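PDB 5E9P: cellulase, glycosyl hydrolase family 5, TPS linker, domain X from Spirochaeta thermophila, which probably anchors its parent cellulase to the surface of crystalline cellulose as a type A carbohydrate-binding module of family 64, with xylan bound as well. Local coordinates for residues Q25-P30 with Q59-P63; R35-N41 with W80-K86; L42-N48 with W70-S76. All coordinates share one frame; numbering follows the deposited sequence. Where two conformers were deposited one is given.

How the interactions relate
In a jelly-roll module without alpha-helices, three contacts illustrate two ways of joining distant parts of the chain. Interactions 2 and 3 are antiparallel strand pairs, one in each sheet; Val37, Ser39, Val83 and Ile85 of the first face Leu45, Ile47, Ile72 and Tyr74 of the second across the apolar core. Outward, interaction 2 carries stacked rings and a salt-bridge network, interaction 3 a histidine-carboxylate pair. Interaction 1, partly buried at the end of the sandwich, its centre about 11 Å from the chain's against 7 and 6 Å, sets a loop against a 3-10 turn through one amide, waters and CH-pi contacts. Gln59 ties it to interaction 2, Trp70 and Asn48 to interaction 3.

Interaction 1: residues Q25-P30 with Q59-P63; sequences QFSTDP and QHQIP
Gln59 reaches across to residues 25-30 with its side-chain amide, and Ser27 N answers with a nearly straight hydrogen bond to OE1 (2.8 Å, 170° at the hydrogen), lying in the plane of the amide carbonyl. On the way the glutamine passes over a face of the Phe26 ring: Gln59 CG stands 4.1 Å from the ring centroid in a CH-pi contact. CG is anti to the carbonyl carbon (chi1 -74°) and the chain is extended beyond it, which carries the amide past the ring to the backbone. Ile62 CD1 meets the same ring at its edge, 4.1 Å from Phe26 CE2.

Farther along, the His60 ring lies against Pro30, whose CA sits over its face at 3.7 Å from the centroid. Waters fill in the polar joints. One lies within bonding distance of both Ser27 O and Ile62 O, and another accepts from His60 N (3.0 Å) while bonding Ser27 OG and His60 ND1.

Second-shell partners fix these groups. Gln59 NE2 bonds Lys86 OXT and Tyr36 O, and the Phe26 ring stacks on Trp70. The loop after strand 17-23 thus meets the 3-10 turn (59-61) that follows strand 56-58. With both ends of its amide engaged, Gln59 is held against rotation; the contact therefore couples one directional polar bond to an apolar ring beneath it, while water carries much of the remaining polar bonding across it.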
loop_
_atom_site.group_PDB
_atom_site.type_symbol
_atom_site.label_atom_id
_atom_site.label_comp_id
_atom_site.label_asym_id
_atom_site.label_seq_id
_atom_site.Cartn_x
_atom_site.Cartn_y
_atom_site.Cartn_z
ATOM N N GLN A 25 -5.827 -9.041 0.807
ATOM C CA GLN A 25 -6.286 -9.277 -0.583
ATOM C C GLN A 25 -5.195 -9.076 -1.631
ATOM O O GLN A 25 -5.507 -9.099 -2.815
ATOM C CB GLN A 25 -7.535 -8.387 -0.871
ATOM C CG GLN A 25 -8.765 -8.602 -0.033
ATOM C CD GLN A 25 -9.970 -7.715 -0.459
ATOM O OE1 GLN A 25 -10.110 -7.053 -1.452
ATOM N NE2 GLN A 25 -10.949 -7.793 0.383
ATOM N N PHE A 26 -3.939 -8.830 -1.257
ATOM C CA PHE A 26 -2.905 -8.650 -2.283
ATOM C C PHE A 26 -2.771 -9.868 -3.155
ATOM O O PHE A 26 -2.948 -11.025 -2.747
ATOM C CB PHE A 26 -1.518 -8.416 -1.660
ATOM C CG PHE A 26 -1.174 -6.995 -1.331
ATOM C CD1 PHE A 26 -2.087 -6.102 -0.826
ATOM C CD2 PHE A 26 0.122 -6.520 -1.508
ATOM C CE1 PHE A 26 -1.735 -4.784 -0.528
ATOM C CE2 PHE A 26 0.462 -5.235 -1.224
ATOM C CZ PHE A 26 -0.470 -4.355 -0.735
ATOM N N SER A 27 -2.365 -9.622 -4.411
ATOM C CA SER A 27 -1.941 -10.722 -5.287
ATOM C C SER A 27 -0.702 -11.389 -4.726
ATOM O O SER A 27 0.238 -10.700 -4.346
ATOM C CB SER A 27 -1.606 -10.151 -6.652
ATOM O OG SER A 27 -1.099 -11.161 -7.502
ATOM N N THR A 28 -0.712 -12.726 -4.791
ATOM C CA THR A 28 0.409 -13.532 -4.401
ATOM C C THR A 28 1.014 -14.327 -5.583
ATOM O O THR A 28 1.816 -15.222 -5.400
ATOM C CB THR A 28 -0.009 -14.506 -3.269
ATOM O OG1 THR A 28 -1.177 -15.250 -3.711
ATOM C CG2 THR A 28 -0.372 -13.724 -2.024
ATOM N N ASP A 29 0.557 -13.999 -6.767
ATOM C CA ASP A 29 0.928 -14.718 -8.016
ATOM C C ASP A 29 2.119 -14.088 -8.654
ATOM O O ASP A 29 2.005 -12.956 -9.198
ATOM C CB ASP A 29 -0.250 -14.639 -8.965
ATOM C CG ASP A 29 0.048 -15.196 -10.349
ATOM O OD1 ASP A 29 1.086 -15.892 -10.478
ATOM O OD2 ASP A 29 -0.783 -14.966 -11.256
ATOM N N PRO A 30 3.298 -14.742 -8.697
ATOM C CA PRO A 30 4.478 -14.137 -9.339
ATOM C C PRO A 30 4.337 -13.922 -10.836
ATOM O O PRO A 30 5.141 -13.196 -11.372
ATOM C CB PRO A 30 5.637 -15.077 -8.987
ATOM C CG PRO A 30 5.140 -15.897 -7.819
ATOM C CD PRO A 30 3.650 -16.035 -8.082
ATOM N N GLN A 59 2.283 -6.336 -6.582
ATOM C CA GLN A 59 1.878 -6.858 -5.261
ATOM C C GLN A 59 2.603 -8.187 -4.957
ATOM O O GLN A 59 2.935 -8.424 -3.808
ATOM C CB GLN A 59 0.399 -7.036 -5.219
ATOM C CG GLN A 59 -0.336 -5.707 -5.104
ATOM C CD GLN A 59 -1.812 -5.833 -5.348
ATOM O OE1 GLN A 59 -2.434 -6.872 -5.083
ATOM N NE2 GLN A 59 -2.415 -4.760 -5.871
ATOM N N HIS A 60 2.851 -9.004 -5.987
ATOM C CA HIS A 60 3.469 -10.306 -5.713
ATOM C C HIS A 60 4.878 -10.182 -5.172
ATOM O O HIS A 60 5.414 -11.192 -4.690
ATOM C CB HIS A 60 3.431 -11.202 -6.935
ATOM C CG HIS A 60 4.414 -10.809 -8.022
ATOM N ND1 HIS A 60 4.010 -10.361 -9.269
ATOM C CD2 HIS A 60 5.764 -10.893 -8.060
ATOM C CE1 HIS A 60 5.076 -10.111 -9.982
ATOM N NE2 HIS A 60 6.155 -10.427 -9.285
ATOM N N GLN A 61 5.490 -9.010 -5.281
ATOM C CA GLN A 61 6.846 -8.804 -4.805
ATOM C C GLN A 61 6.875 -8.566 -3.323
ATOM O O GLN A 61 7.967 -8.461 -2.715
ATOM C CB GLN A 61 7.430 -7.613 -5.564
ATOM C CG GLN A 61 7.507 -7.786 -7.083
ATOM C CD GLN A 61 8.086 -6.555 -7.772
ATOM O OE1 GLN A 61 7.392 -5.811 -8.429
ATOM N NE2 GLN A 61 9.308 -6.265 -7.436
ATOM N N ILE A 62 5.705 -8.426 -2.681
ATOM C CA ILE A 62 5.585 -8.018 -1.281
ATOM C C ILE A 62 4.972 -9.184 -0.516
ATOM O O ILE A 62 3.766 -9.419 -0.628
ATOM C CB ILE A 62 4.713 -6.752 -1.133
ATOM C CG1 ILE A 62 5.233 -5.637 -2.074
ATOM C CG2 ILE A 62 4.694 -6.348 0.324
ATOM C CD1 ILE A 62 4.374 -4.400 -2.049
ATOM N N PRO A 63 5.729 -9.916 0.284
ATOM C CA PRO A 63 5.150 -11.028 1.016
ATOM C C PRO A 63 4.176 -10.555 2.098
ATOM O O PRO A 63 4.364 -9.519 2.741
ATOM C CB PRO A 63 6.337 -11.761 1.650
ATOM C CG PRO A 63 7.512 -11.352 0.850
ATOM C CD PRO A 63 7.188 -9.897 0.430
HETATM O O HOH W 1 2.201 -11.085 -2.349
HETATM O O HOH W 2 1.179 -9.234 -8.473
HETATM O O HOH W 3 4.945 -13.910 -5.079
#

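Interaction 2: residues R35-N41 with W80-K86; sequences RYVNSWN and WGHVEIK
Arg35 and the C-terminal carboxylate of Lys86 form a salt bridge, Arg35 NH2 lying 3.0 Å from Lys86 OXT, with the oxygen close to the guanidinium plane; bonds from NE to both carboxylate oxygens are weak. The lysine's own amine turns back to Glu84, NZ to OE2 at 2.8 Å, and so extends the network back along the chain. Tyr36 OH donates to Glu84 OE1 (2.9 Å), which it meets from above the carboxylate plane, ring and carboxylate standing at 90°.

The Tyr36 ring is covered on one face by the lysine chain: Lys86 CG stands 3.6 Å from its centroid, almost on the ring normal, and CE reaches the hydroxyl. A leucine in place of Tyr36 would probably leave Glu84 OE1 without its hydroxyl donor and the Lys86 chain without a flat surface to lie on.

At the other end, Trp40 and His82 form an offset stack, the indole six-membered ring and the imidazole 3.9 Å apart at their centroids and inclined by 17°. With Trp40 CG between its backbone N and carbonyl carbon (chi1 57°), the indole lies over the histidine, and His82 CB sits over its five-membered ring. Asp14 receives the bond from His82 ND1.

Beneath these groups run the backbone bonds of Asn38 with Glu84 and Trp40 with His82, and Lys86 N donates to Tyr36 O. The antiparallel pair is central in one four-stranded sheet of the jelly roll: strand 11-14 flanks strand 82-85, strand 56-58 flanks strand 36-40, and Val37, Ser39, Val83 and Ile85 turn inward onto strands 44-47 and 70-76.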
loop_
_atom_site.group_PDB
_atom_site.type_symbol
_atom_site.label_atom_id
_atom_site.label_comp_id
_atom_site.label_asym_id
_atom_site.label_seq_id
_atom_site.Cartn_x
_atom_site.Cartn_y
_atom_site.Cartn_z
ATOM N N ARG A 35 -1.545 -6.408 -10.996
ATOM C CA ARG A 35 -1.974 -5.999 -9.677
ATOM C C ARG A 35 -0.792 -5.403 -8.947
ATOM O O ARG A 35 0.059 -6.094 -8.399
ATOM C CB ARG A 35 -2.632 -7.113 -8.899
ATOM C CG ARG A 35 -3.906 -7.520 -9.562
ATOM C CD ARG A 35 -4.806 -8.294 -8.816
ATOM N NE ARG A 35 -5.172 -7.623 -7.566
ATOM C CZ ARG A 35 -5.347 -8.289 -6.405
ATOM N NH1 ARG A 35 -5.316 -9.645 -6.362
ATOM N NH2 ARG A 35 -5.573 -7.559 -5.378
ATOM N N TYR A 36 -0.723 -4.059 -8.979
ATOM C CA TYR A 36 0.393 -3.302 -8.482
ATOM C C TYR A 36 -0.013 -2.393 -7.318
ATOM O O TYR A 36 -1.218 -2.212 -7.051
ATOM C CB TYR A 36 1.041 -2.492 -9.644
ATOM C CG TYR A 36 0.035 -1.564 -10.331
ATOM C CD1 TYR A 36 -0.346 -0.349 -9.784
ATOM C CD2 TYR A 36 -0.561 -1.901 -11.553
ATOM C CE1 TYR A 36 -1.185 0.544 -10.434
ATOM C CE2 TYR A 36 -1.358 -0.970 -12.221
ATOM C CZ TYR A 36 -1.697 0.252 -11.568
ATOM O OH TYR A 36 -2.550 1.134 -12.230
ATOM N N VAL A 37 1.001 -1.835 -6.694
ATOM C CA VAL A 37 0.915 -0.662 -5.826
ATOM C C VAL A 37 1.634 0.449 -6.555
ATOM O O VAL A 37 2.752 0.251 -7.065
ATOM C CB VAL A 37 1.567 -0.925 -4.452
ATOM C CG1 VAL A 37 1.525 0.318 -3.599
ATOM C CG2 VAL A 37 0.979 -2.146 -3.775
ATOM N N ASN A 38 1.036 1.642 -6.618
ATOM C CA ASN A 38 1.660 2.786 -7.272
ATOM C C ASN A 38 1.390 4.007 -6.425
ATOM O O ASN A 38 0.287 4.166 -5.893
ATOM C CB ASN A 38 1.088 2.974 -8.694
ATOM C CG ASN A 38 1.967 3.802 -9.548
ATOM O OD1 ASN A 38 3.190 3.672 -9.506
ATOM N ND2 ASN A 38 1.401 4.627 -10.376
ATOM N N SER A 39 2.379 4.910 -6.300
ATOM C CA SER A 39 2.168 6.105 -5.514
ATOM C C SER A 39 3.041 7.231 -6.009
ATOM O O SER A 39 4.069 6.991 -6.665
ATOM C CB SER A 39 2.423 5.852 -4.038
ATOM O OG SER A 39 3.786 5.458 -3.771
ATOM N N TRP A 40 2.673 8.460 -5.650
ATOM C CA TRP A 40 3.561 9.614 -5.797
ATOM C C TRP A 40 3.106 10.685 -4.854
ATOM O O TRP A 40 2.015 10.663 -4.273
ATOM C CB TRP A 40 3.624 10.131 -7.234
ATOM C CG TRP A 40 2.335 10.527 -7.844
ATOM C CD1 TRP A 40 1.535 11.631 -7.559
ATOM C CD2 TRP A 40 1.648 9.829 -8.875
ATOM N NE1 TRP A 40 0.429 11.623 -8.347
ATOM C CE2 TRP A 40 0.454 10.539 -9.155
ATOM C CE3 TRP A 40 1.933 8.670 -9.636
ATOM C CZ2 TRP A 40 -0.420 10.163 -10.136
ATOM C CZ3 TRP A 40 1.051 8.301 -10.583
ATOM C CH2 TRP A 40 -0.114 9.025 -10.835
ATOM N N ASN A 41 3.972 11.682 -4.669
ATOM C CA ASN A 41 3.765 12.771 -3.731
ATOM C C ASN A 41 3.596 12.315 -2.305
ATOM O O ASN A 41 2.947 13.047 -1.496
ATOM C CB ASN A 41 2.675 13.764 -4.120
ATOM C CG ASN A 41 3.160 14.958 -4.963
ATOM O OD1 ASN A 41 2.470 15.376 -5.824
ATOM N ND2 ASN A 41 4.318 15.502 -4.635
ATOM N N TRP A 80 -2.123 16.306 -2.914
ATOM C CA TRP A 80 -2.004 15.547 -4.065
ATOM C C TRP A 80 -1.239 14.210 -3.789
ATOM O O TRP A 80 -0.817 13.578 -4.738
ATOM C CB TRP A 80 -1.130 16.412 -5.108
ATOM C CG TRP A 80 -1.661 17.757 -5.369
ATOM C CD1 TRP A 80 -1.013 18.994 -5.221
ATOM C CD2 TRP A 80 -2.874 18.029 -5.794
ATOM N NE1 TRP A 80 -1.848 19.952 -5.406
ATOM C CE2 TRP A 80 -3.090 19.447 -5.703
ATOM C CE3 TRP A 80 -4.031 17.278 -6.131
ATOM C CZ2 TRP A 80 -4.155 20.078 -6.181
ATOM C CZ3 TRP A 80 -5.147 17.909 -6.605
ATOM C CH2 TRP A 80 -5.220 19.324 -6.577
ATOM N N GLY A 81 -1.052 13.824 -2.547
ATOM C CA GLY A 81 -0.558 12.462 -2.318
ATOM C C GLY A 81 -1.428 11.481 -2.978
ATOM O O GLY A 81 -2.657 11.681 -2.982
ATOM N N HIS A 82 -0.861 10.463 -3.612
ATOM C CA HIS A 82 -1.588 9.512 -4.451
ATOM C C HIS A 82 -1.143 8.114 -4.148
ATOM O O HIS A 82 0.043 7.816 -4.121
ATOM C CB HIS A 82 -1.235 9.859 -5.927
ATOM C CG HIS A 82 -1.713 8.860 -6.905
ATOM N ND1 HIS A 82 -3.001 8.805 -7.358
ATOM C CD2 HIS A 82 -1.072 7.877 -7.568
ATOM C CE1 HIS A 82 -3.145 7.809 -8.234
ATOM N NE2 HIS A 82 -1.971 7.245 -8.345
ATOM N N VAL A 83 -2.129 7.189 -4.035
ATOM C CA VAL A 83 -1.855 5.771 -3.977
ATOM C C VAL A 83 -2.918 5.009 -4.721
ATOM O O VAL A 83 -4.117 5.363 -4.682
ATOM C CB VAL A 83 -1.691 5.278 -2.527
ATOM C CG1 VAL A 83 -2.957 5.417 -1.709
ATOM C CG2 VAL A 83 -1.154 3.840 -2.479
ATOM N N GLU A 84 -2.520 3.958 -5.389
ATOM C CA GLU A 84 -3.419 2.997 -6.035
ATOM C C GLU A 84 -2.926 1.608 -5.728
ATOM O O GLU A 84 -1.725 1.328 -5.859
ATOM C CB GLU A 84 -3.369 3.277 -7.585
ATOM C CG GLU A 84 -4.365 2.432 -8.392
ATOM C CD GLU A 84 -4.494 2.802 -9.788
ATOM O OE1 GLU A 84 -3.485 3.185 -10.334
ATOM O OE2 GLU A 84 -5.535 2.345 -10.355
ATOM N N ILE A 85 -3.838 0.732 -5.352
ATOM C CA ILE A 85 -3.531 -0.683 -5.083
ATOM C C ILE A 85 -4.557 -1.474 -5.831
ATOM O O ILE A 85 -5.750 -1.505 -5.398
ATOM C CB ILE A 85 -3.535 -0.990 -3.585
ATOM C CG1 ILE A 85 -2.680 -0.011 -2.800
ATOM C CG2 ILE A 85 -3.124 -2.443 -3.400
ATOM C CD1 ILE A 85 -2.626 -0.232 -1.320
ATOM N N LYS A 86 -4.197 -2.141 -6.906
ATOM C CA LYS A 86 -5.169 -2.845 -7.762
ATOM C C LYS A 86 -5.740 -4.127 -7.153
ATOM O O LYS A 86 -6.792 -4.532 -7.665
ATOM C CB LYS A 86 -4.481 -3.140 -9.089
ATOM C CG LYS A 86 -4.042 -1.985 -9.882
ATOM C CD LYS A 86 -5.208 -1.221 -10.357
ATOM C CE LYS A 86 -5.129 -0.789 -11.742
ATOM N NZ LYS A 86 -6.245 0.144 -12.011
ATOM O OXT LYS A 86 -5.149 -4.671 -6.221
HETATM O O HOH W 4 -1.261 13.714 -7.373
#

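Interaction 3: residues L42-N48 with W70-S76; sequences LDLLEIN and WYIHYKS
Glu46 and His73 run alongside each other from neighbouring strands on the outward face, with carboxylate and imidazole planes 45° apart. His73 ND1 donates to Glu46 OE2 at 2.7 Å and 171°; the acceptor lies in the ring plane and is met on its anti side. A first torsion of 57° tucks Glu46 CG over its own backbone, and the extended chain beyond brings OE2 to the imidazole edge. Leu44 CD2 touches the same ring.

Just before strand 44-47, buried Leu42 crosses Tyr74 at about a right angle, its CD2 only 3.4 Å from Tyr74 CE2. On the inward face of this antiparallel pair of the five-stranded sheet, Leu45 CD1 packs alongside Ile72 CG2 at 3.7 Å, and Ile47 CG1 against Ile72 CG1.

Asp43 N and Leu44 N both donate to Lys75 O, a classic beta bulge, while Asn48 OD1 accepts from Tyr71 N (2.9 Å) from above the amide plane, a side chain standing in for a backbone carbonyl.

Because Glu18 bonds His73 NE2, the imidazole has a carboxylate at each nitrogen, which would probably favour its protonated form and add a charged bond to the outer face, while the inner face contributes apolar packing.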
loop_
_atom_site.group_PDB
_atom_site.type_symbol
_atom_site.label_atom_id
_atom_site.label_comp_id
_atom_site.label_asym_id
_atom_site.label_seq_id
_atom_site.Cartn_x
_atom_site.Cartn_y
_atom_site.Cartn_z
ATOM N N LEU A 42 4.163 11.186 -1.931
ATOM C CA LEU A 42 4.132 10.732 -0.562
ATOM C C LEU A 42 5.416 11.017 0.188
ATOM O O LEU A 42 6.517 10.956 -0.385
ATOM C CB LEU A 42 3.793 9.248 -0.480
ATOM C CG LEU A 42 2.491 8.852 -1.157
ATOM C CD1 LEU A 42 2.206 7.399 -0.880
ATOM C CD2 LEU A 42 1.324 9.698 -0.749
ATOM N N ASP A 43 5.275 11.271 1.466
ATOM C CA ASP A 43 6.427 11.222 2.368
ATOM C C ASP A 43 6.786 9.806 2.738
ATOM O O ASP A 43 7.970 9.522 2.992
ATOM C CB ASP A 43 6.128 12.021 3.657
ATOM C CG ASP A 43 5.975 13.554 3.385
ATOM O OD1 ASP A 43 6.691 14.010 2.517
ATOM O OD2 ASP A 43 5.202 14.189 4.166
ATOM N N LEU A 44 5.821 8.913 2.813
ATOM C CA LEU A 44 6.063 7.496 3.158
ATOM C C LEU A 44 4.954 6.649 2.633
ATOM O O LEU A 44 3.778 6.986 2.772
ATOM C CB LEU A 44 6.144 7.346 4.666
ATOM C CG LEU A 44 6.433 5.972 5.215
ATOM C CD1 LEU A 44 7.812 5.486 4.810
ATOM C CD2 LEU A 44 6.289 5.944 6.724
ATOM N N LEU A 45 5.367 5.491 2.072
ATOM C CA LEU A 45 4.438 4.364 1.883
ATOM C C LEU A 45 5.256 3.130 2.250
ATOM O O LEU A 45 6.125 2.745 1.475
ATOM C CB LEU A 45 3.889 4.254 0.481
ATOM C CG LEU A 45 2.699 3.261 0.377
ATOM C CD1 LEU A 45 1.457 3.799 1.036
ATOM C CD2 LEU A 45 2.437 2.931 -1.073
ATOM N N GLU A 46 4.986 2.577 3.437
ATOM C CA GLU A 46 5.691 1.363 3.822
ATOM C C GLU A 46 4.695 0.236 3.936
ATOM O O GLU A 46 3.581 0.446 4.457
ATOM C CB GLU A 46 6.560 1.554 5.023
ATOM C CG GLU A 46 5.852 2.035 6.199
ATOM C CD GLU A 46 6.700 2.291 7.466
ATOM O OE1 GLU A 46 7.913 2.046 7.427
ATOM O OE2 GLU A 46 6.093 2.675 8.527
ATOM N N ILE A 47 5.065 -0.915 3.436
ATOM C CA ILE A 47 4.186 -2.071 3.416
ATOM C C ILE A 47 4.960 -3.233 4.026
ATOM O O ILE A 47 6.004 -3.622 3.506
ATOM C CB ILE A 47 3.633 -2.402 2.011
ATOM C CG1 ILE A 47 3.003 -1.153 1.397
ATOM C CG2 ILE A 47 2.655 -3.555 2.170
ATOM C CD1 ILE A 47 2.543 -1.350 -0.042
ATOM N N ASN A 48 4.435 -3.771 5.123
ATOM C CA ASN A 48 5.088 -4.892 5.775
ATOM C C ASN A 48 6.571 -4.646 6.014
ATOM O O ASN A 48 7.387 -5.544 5.882
ATOM C CB ASN A 48 4.816 -6.217 5.086
ATOM C CG ASN A 48 3.371 -6.632 5.259
ATOM O OD1 ASN A 48 2.639 -6.025 6.046
ATOM N ND2 ASN A 48 2.951 -7.694 4.564
ATOM N N TRP A 70 -1.360 -7.568 4.840
ATOM C CA TRP A 70 -0.488 -6.487 4.358
ATOM C C TRP A 70 -0.889 -5.208 5.116
ATOM O O TRP A 70 -2.043 -4.777 5.055
ATOM C CB TRP A 70 -0.615 -6.296 2.854
ATOM C CG TRP A 70 0.016 -7.404 2.065
ATOM C CD1 TRP A 70 1.280 -7.418 1.546
ATOM C CD2 TRP A 70 -0.566 -8.704 1.737
ATOM N NE1 TRP A 70 1.520 -8.588 0.905
ATOM C CE2 TRP A 70 0.409 -9.403 0.969
ATOM C CE3 TRP A 70 -1.787 -9.296 1.938
ATOM C CZ2 TRP A 70 0.180 -10.658 0.480
ATOM C CZ3 TRP A 70 -2.016 -10.565 1.438
ATOM C CH2 TRP A 70 -1.031 -11.226 0.689
ATOM N N TYR A 71 0.105 -4.661 5.815
ATOM C CA TYR A 71 -0.030 -3.468 6.631
ATOM C C TYR A 71 0.621 -2.325 5.853
ATOM O O TYR A 71 1.826 -2.344 5.591
ATOM C CB TYR A 71 0.716 -3.669 7.965
ATOM C CG TYR A 71 0.032 -4.681 8.836
ATOM C CD1 TYR A 71 0.289 -6.066 8.733
ATOM C CD2 TYR A 71 -0.878 -4.280 9.815
ATOM C CE1 TYR A 71 -0.346 -6.982 9.540
ATOM C CE2 TYR A 71 -1.492 -5.216 10.632
ATOM C CZ TYR A 71 -1.249 -6.573 10.468
ATOM O OH TYR A 71 -1.877 -7.459 11.312
ATOM N N ILE A 72 -0.213 -1.336 5.489
ATOM C CA ILE A 72 0.178 -0.217 4.630
ATOM C C ILE A 72 0.102 1.055 5.476
ATOM O O ILE A 72 -0.937 1.422 5.990
ATOM C CB ILE A 72 -0.803 -0.113 3.458
ATOM C CG1 ILE A 72 -0.905 -1.424 2.660
ATOM C CG2 ILE A 72 -0.446 1.065 2.565
ATOM C CD1 ILE A 72 -2.279 -1.699 2.174
ATOM N N HIS A 73 1.283 1.716 5.609
ATOM C CA HIS A 73 1.357 2.949 6.347
ATOM C C HIS A 73 1.694 4.060 5.365
ATOM O O HIS A 73 2.755 4.038 4.741
ATOM C CB HIS A 73 2.419 2.804 7.450
ATOM C CG HIS A 73 2.689 4.038 8.194
ATOM N ND1 HIS A 73 3.907 4.237 8.784
ATOM C CD2 HIS A 73 1.979 5.148 8.468
ATOM C CE1 HIS A 73 3.928 5.409 9.402
ATOM N NE2 HIS A 73 2.743 5.962 9.274
ATOM N N TYR A 74 0.764 4.988 5.223
ATOM C CA TYR A 74 0.798 6.085 4.255
ATOM C C TYR A 74 0.993 7.387 4.990
ATOM O O TYR A 74 0.309 7.689 5.981
ATOM C CB TYR A 74 -0.570 6.105 3.551
ATOM C CG TYR A 74 -0.914 7.233 2.610
ATOM C CD1 TYR A 74 -1.250 8.514 3.046
ATOM C CD2 TYR A 74 -1.002 7.008 1.238
ATOM C CE1 TYR A 74 -1.664 9.488 2.202
ATOM C CE2 TYR A 74 -1.428 8.013 0.383
ATOM C CZ TYR A 74 -1.765 9.242 0.853
ATOM O OH TYR A 74 -2.156 10.193 -0.083
ATOM N N LYS A 75 1.871 8.259 4.449
ATOM C CA LYS A 75 1.958 9.642 4.903
ATOM C C LYS A 75 2.131 10.556 3.729
ATOM O O LYS A 75 3.046 10.384 2.919
ATOM C CB LYS A 75 3.178 9.839 5.815
ATOM C CG LYS A 75 3.235 9.087 7.114
ATOM C CD LYS A 75 4.424 9.268 7.968
ATOM C CE LYS A 75 4.470 10.633 8.606
ATOM N NZ LYS A 75 5.725 10.689 9.502
ATOM N N SER A 76 1.267 11.583 3.643
ATOM C CA SER A 76 1.362 12.636 2.678
ATOM C C SER A 76 1.232 13.986 3.373
ATOM O O SER A 76 0.298 14.192 4.128
ATOM C CB SER A 76 0.251 12.572 1.610
ATOM O OG SER A 76 0.430 13.635 0.706
#